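Local coordinates for class II aldolase/adducin N-terminal domain-containing protein (Thermoplasma acidophilum, PDB 3M4R) that is of unknown function but binds a zinc ion through its class II aldolase-like domain and may belong to an oxidoreductase of carbohydrate metabolism, at residues His132-Ile136 with Asn206-Arg210; Asp16-Val20 with Tyr125-Met129. All blocks are in the same frame, centred on the assembly; numbering follows the deposited sequence.

Contact 1: residues His132-Ile136 with Asn206-Arg210. With ZN (zinc ion), chain B.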
loop_
_atom_site.group_PDB
_atom_site.type_symbol
_atom_site.label_atom_id
_atom_site.label_comp_id
_atom_site.label_asym_id
_atom_site.label_seq_id
_atom_site.Cartn_x
_atom_site.Cartn_y
_atom_site.Cartn_z
ATOM N N HIS A 132 0.640 -9.092 -1.055
ATOM C CA HIS A 132 1.330 -10.213 -0.469
ATOM C C HIS A 132 1.684 -11.175 -1.620
ATOM O O HIS A 132 1.423 -12.366 -1.553
ATOM C CB HIS A 132 0.463 -10.881 0.600
ATOM C CG HIS A 132 0.106 -9.974 1.742
ATOM N ND1 HIS A 132 -0.902 -10.280 2.628
ATOM C CD2 HIS A 132 0.604 -8.768 2.136
ATOM C CE1 HIS A 132 -1.014 -9.305 3.519
ATOM N NE2 HIS A 132 -0.106 -8.384 3.251
ATOM N N ALA A 133 2.280 -10.626 -2.676
ATOM C CA ALA A 133 2.530 -11.363 -3.924
ATOM C C ALA A 133 3.261 -12.665 -3.638
ATOM O O ALA A 133 4.300 -12.654 -2.981
ATOM C CB ALA A 133 3.342 -10.512 -4.867
ATOM N N ASP A 134 2.696 -13.775 -4.111
ATOM C CA ASP A 134 3.297 -15.098 -3.928
ATOM C C ASP A 134 4.803 -15.204 -4.304
ATOM O O ASP A 134 5.590 -15.717 -3.527
ATOM C CB ASP A 134 2.499 -16.155 -4.698
ATOM C CG ASP A 134 2.971 -17.555 -4.387
ATOM O OD1 ASP A 134 2.807 -17.946 -3.203
ATOM O OD2 ASP A 134 3.527 -18.242 -5.301
ATOM N N ALA A 135 5.186 -14.728 -5.480
ATOM C CA ALA A 135 6.583 -14.757 -5.900
ATOM C C ALA A 135 7.498 -13.911 -4.989
ATOM O O ALA A 135 8.688 -14.192 -4.860
ATOM C CB ALA A 135 6.719 -14.300 -7.359
ATOM N N ILE A 136 6.954 -12.883 -4.357
ATOM C CA ILE A 136 7.750 -12.092 -3.408
ATOM C C ILE A 136 7.960 -12.878 -2.113
ATOM O O ILE A 136 9.049 -12.836 -1.516
ATOM C CB ILE A 136 7.119 -10.737 -3.132
ATOM C CG1 ILE A 136 7.279 -9.820 -4.360
ATOM C CG2 ILE A 136 7.723 -10.099 -1.882
ATOM C CD1 ILE A 136 8.729 -9.378 -4.712
ATOM N N ASN A 206 6.639 -4.790 -12.485
ATOM C CA ASN A 206 8.061 -4.938 -12.840
ATOM C C ASN A 206 8.807 -5.707 -11.762
ATOM O O ASN A 206 9.488 -6.677 -12.066
ATOM C CB ASN A 206 8.690 -3.559 -13.113
ATOM C CG ASN A 206 8.406 -3.074 -14.531
ATOM O OD1 ASN A 206 8.394 -3.891 -15.466
ATOM N ND2 ASN A 206 8.206 -1.770 -14.715
ATOM N N ILE A 207 8.581 -5.360 -10.496
ATOM C CA ILE A 207 9.272 -6.033 -9.393
ATOM C C ILE A 207 8.815 -7.463 -9.176
ATOM O O ILE A 207 9.650 -8.381 -9.037
ATOM C CB ILE A 207 9.148 -5.259 -8.087
ATOM C CG1 ILE A 207 10.010 -3.983 -8.159
ATOM C CG2 ILE A 207 9.541 -6.133 -6.890
ATOM C CD1 ILE A 207 9.519 -2.897 -7.204
ATOM N N VAL A 208 7.516 -7.700 -9.193
ATOM C CA VAL A 208 7.035 -9.044 -8.920
ATOM C C VAL A 208 7.445 -9.966 -10.072
ATOM O O VAL A 208 7.859 -11.090 -9.841
ATOM C CB VAL A 208 5.513 -9.088 -8.720
ATOM C CG1 VAL A 208 5.019 -10.504 -8.665
ATOM C CG2 VAL A 208 5.122 -8.309 -7.414
ATOM N N SER A 209 7.343 -9.466 -11.302
ATOM C CA SER A 209 7.608 -10.276 -12.481
ATOM C C SER A 209 9.088 -10.645 -12.529
ATOM O O SER A 209 9.425 -11.740 -12.948
ATOM C CB SER A 209 7.097 -9.606 -13.772
ATOM O OG SER A 209 7.941 -8.563 -14.232
ATOM N N ARG A 210 9.950 -9.756 -12.037
ATOM C CA ARG A 210 11.363 -10.064 -11.838
ATOM C C ARG A 210 11.593 -11.151 -10.783
ATOM O O ARG A 210 12.446 -12.042 -10.971
ATOM C CB ARG A 210 12.189 -8.808 -11.537
ATOM C CG ARG A 210 12.219 -7.839 -12.714
ATOM C CD ARG A 210 12.817 -6.473 -12.378
ATOM N NE ARG A 210 14.274 -6.519 -12.435
ATOM C CZ ARG A 210 15.071 -5.453 -12.492
ATOM N NH1 ARG A 210 16.386 -5.612 -12.528
ATOM N NH2 ARG A 210 14.564 -4.221 -12.492
HETATM ZN ZN ZN B . 0.438 -6.744 4.514
HETATM O O HOH W 1 -0.184 -7.940 6.021
#

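Contact 2: residues Asp16-Val20 with Tyr125-Met129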
loop_
_atom_site.group_PDB
_atom_site.type_symbol
_atom_site.label_atom_id
_atom_site.label_comp_id
_atom_site.label_asym_id
_atom_site.label_seq_id
_atom_site.Cartn_x
_atom_site.Cartn_y
_atom_site.Cartn_z
ATOM N N ASP A 16 -9.546 11.136 -8.120
ATOM C CA ASP A 16 -8.553 10.337 -7.453
ATOM C C ASP A 16 -9.095 8.987 -7.018
ATOM O O ASP A 16 -8.411 7.992 -7.149
ATOM C CB ASP A 16 -8.007 11.066 -6.230
ATOM C CG ASP A 16 -7.096 12.227 -6.620
ATOM O OD1 ASP A 16 -6.648 12.269 -7.796
ATOM O OD2 ASP A 16 -6.838 13.094 -5.763
ATOM N N ILE A 17 -10.306 8.958 -6.483
ATOM C CA ILE A 17 -10.877 7.675 -6.073
ATOM C C ILE A 17 -11.097 6.728 -7.281
ATOM O O ILE A 17 -10.822 5.527 -7.200
ATOM C CB ILE A 17 -12.135 7.878 -5.195
ATOM C CG1 ILE A 17 -11.701 8.359 -3.779
ATOM C CG2 ILE A 17 -12.928 6.568 -5.072
ATOM C CD1 ILE A 17 -12.856 8.989 -2.888
ATOM N N ASP A 18 -11.596 7.249 -8.387
ATOM C CA ASP A 18 -11.736 6.422 -9.596
ATOM C C ASP A 18 -10.394 5.817 -9.996
ATOM O O ASP A 18 -10.325 4.649 -10.385
ATOM C CB ASP A 18 -12.327 7.191 -10.795
ATOM C CG ASP A 18 -13.756 7.677 -10.559
ATOM O OD1 ASP A 18 -14.484 7.051 -9.781
ATOM O OD2 ASP A 18 -14.161 8.693 -11.168
ATOM N N GLU A 19 -9.329 6.606 -9.904
ATOM C CA GLU A 19 -7.987 6.106 -10.257
ATOM C C GLU A 19 -7.499 4.975 -9.333
ATOM O O GLU A 19 -7.038 3.960 -9.808
ATOM C CB GLU A 19 -6.963 7.250 -10.262
ATOM C CG GLU A 19 -5.547 6.804 -10.694
ATOM C CD GLU A 19 -4.672 7.995 -11.093
ATOM O OE1 GLU A 19 -5.180 9.110 -11.085
ATOM O OE2 GLU A 19 -3.479 7.838 -11.369
ATOM N N VAL A 20 -7.610 5.155 -8.026
ATOM C CA VAL A 20 -7.204 4.125 -7.061
ATOM C C VAL A 20 -8.065 2.873 -7.186
ATOM O O VAL A 20 -7.535 1.777 -7.010
ATOM C CB VAL A 20 -7.195 4.633 -5.562
ATOM C CG1 VAL A 20 -8.603 4.668 -4.913
ATOM C CG2 VAL A 20 -6.206 3.761 -4.725
ATOM N N TYR A 125 4.113 9.482 -1.061
ATOM C CA TYR A 125 3.711 9.465 -2.440
ATOM C C TYR A 125 2.187 9.425 -2.472
ATOM O O TYR A 125 1.519 8.876 -1.563
ATOM C CB TYR A 125 4.280 8.232 -3.157
ATOM C CG TYR A 125 5.593 8.419 -3.941
ATOM C CD1 TYR A 125 5.624 9.181 -5.109
ATOM C CD2 TYR A 125 6.773 7.773 -3.549
ATOM C CE1 TYR A 125 6.813 9.368 -5.856
ATOM C CE2 TYR A 125 7.973 7.901 -4.299
ATOM C CZ TYR A 125 7.991 8.720 -5.456
ATOM O OH TYR A 125 9.149 8.889 -6.222
ATOM N N LYS A 126 1.616 10.047 -3.494
ATOM C CA LYS A 126 0.166 10.133 -3.602
ATOM C C LYS A 126 -0.490 8.741 -3.601
ATOM O O LYS A 126 -1.483 8.520 -2.883
ATOM C CB LYS A 126 -0.232 10.947 -4.830
ATOM C CG LYS A 126 -1.684 11.279 -4.954
ATOM C CD LYS A 126 -1.921 12.229 -6.103
ATOM C CE LYS A 126 -3.429 12.399 -6.366
ATOM N NZ LYS A 126 -4.095 13.278 -5.343
ATOM N N PHE A 127 0.025 7.829 -4.412
ATOM C CA PHE A 127 -0.537 6.472 -4.519
ATOM C C PHE A 127 0.434 5.471 -3.902
ATOM O O PHE A 127 1.625 5.545 -4.116
ATOM C CB PHE A 127 -0.770 6.060 -6.011
ATOM C CG PHE A 127 -1.899 6.782 -6.668
ATOM C CD1 PHE A 127 -1.716 8.089 -7.169
ATOM C CD2 PHE A 127 -3.145 6.178 -6.799
ATOM C CE1 PHE A 127 -2.750 8.765 -7.776
ATOM C CE2 PHE A 127 -4.209 6.883 -7.409
ATOM C CZ PHE A 127 -4.002 8.162 -7.892
ATOM N N VAL A 128 -0.096 4.509 -3.153
ATOM C CA VAL A 128 0.676 3.438 -2.558
ATOM C C VAL A 128 -0.109 2.144 -2.782
ATOM O O VAL A 128 -1.341 2.089 -2.614
ATOM C CB VAL A 128 0.857 3.655 -1.044
ATOM C CG1 VAL A 128 1.605 2.489 -0.411
ATOM C CG2 VAL A 128 1.574 4.993 -0.746
HETATM N N MSE A 129 0.625 1.086 -3.116
HETATM C CA MSE A 129 0.048 -0.233 -3.324
HETATM C C MSE A 129 0.837 -1.267 -2.547
HETATM O O MSE A 129 2.070 -1.290 -2.577
HETATM C CB MSE A 129 0.095 -0.557 -4.810
HETATM C CG MSE A 129 -0.820 0.361 -5.592
HETATM SE SE MSE A 129 -0.742 -0.133 -7.481
HETATM C CE MSE A 129 -1.916 1.298 -8.039
#

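Contact 1: residues His132-Ile136 with Asn206-Arg210
Val-208, on helix 197-215, sets its branched side chain against the first turn of helix 134-140 and the residue before it, Ala-133. Its CB carries two methyls that reach different partners. CG2, anti to the carbonyl carbon and beside the backbone N, meets the CB of Ala-133 at 3.8 Å and the CG1 of Ile-136 at 4.0 Å. CG1, anti to the backbone N (chi1 171°), comes to 4.2 Å from the CB of Ala-133, with the CB of Ala-135 a looser neighbour at 4.4 Å. The side chains of Val-208 and Ile-136 cross at about a right angle. Ala-133 is the N-cap residue of helix 134-140, and its small methyl is directed at the long helix.

Helix 134-140 follows strand 127-131 of the mixed sheet in this AraD-like, class II aldolase/adducin domain after a short connection, which carries a zinc ligand: His-132 NE2 lies 2.1 Å from the zinc, which Glu-116, His-130, His-188 and a water also bind. His-132 takes no part in the apolar packing; its ring is turned to the metal. Next to Val-208, the CD1 of Ile-136 rests 4.0 Å from the CG2 of Ile-207, while Leu-190 of strand 189-194 touches both Ile-207 and Val-208 and Leu-33 packs on Ala-133 and Val-208.

Contact 2: residues Asp16-Val20 with Tyr125-Met129
Asp-16, in the first turn of helix 16-28, and Lys-126, just before strand 127-131, form the salt bridge of this contact, with Lys-126 NZ donating a hydrogen bond to Asp-16 OD2 over 2.8 Å. The ammonium meets that oxygen from above the carboxylate plane, 53° out of it, and the two side chains cross at about a right angle. Lys-126 runs extended from its backbone until a bend at the last torsion (chi4 76°) turns NZ toward the carboxylate; Lys-126 CE lies 3.5 Å from Asp-16 OD1. Both charged ends have second partners on strand 40-48: NZ also bonds to the backbone O of Lys-44, and OD2 to the hydroxyl of Thr-45. With an alanine here instead of Asp-16, the ammonium of Lys-126 would probably lose its counter-charge and keep the carbonyl of Lys-44, and the hydroxyl of Thr-45 would lose this partner.

The packing centres on Phe-127, whose ring projects from the strand toward the helix; the two segments run roughly parallel. Glu-19 lies across the outer end of the ring at about a right angle: Glu-19 CG is 3.5 Å and Glu-19 CD 3.3 Å from Phe-127 CZ, with the carboxylate tilted 34° from the ring plane. At the ring edge, near its plane, stands the backbone N of Val-20, already bonded to Asp-16 O within the helix, while Val-20 CB is 4.2 Å from Phe-127 CE2. Val-43 of strand 40-48 touches both Val-20 and Phe-127.

Glu-19 thus sets CB, CG and CD against the outer end of the ring, while the bond from Gly-197 N, at the start of helix 197-215, to Glu-19 OE2 probably helps to offset the charge.

Contact 2 and contact 1 come in series along the chain: helix 16-28 first packs on strand 127-131, and helix 134-140, which follows that strand, then meets helix 197-215, far along the chain. Their centres lie about 20 Å apart. Segments 125-129 and 132-136 adjoin in sequence, yet the two contacts do not otherwise touch. Strand 127-131 sits between strands 40-48 and 189-194 in the mixed sheet, and beyond contact 2 it supplies His-130 to the zinc, with His-132 following in contact 1. Both contacts belong to the class II aldolase/adducin N-terminal domain, and together they join helices to the two ends of the chain portion that carries these metal-binding histidines.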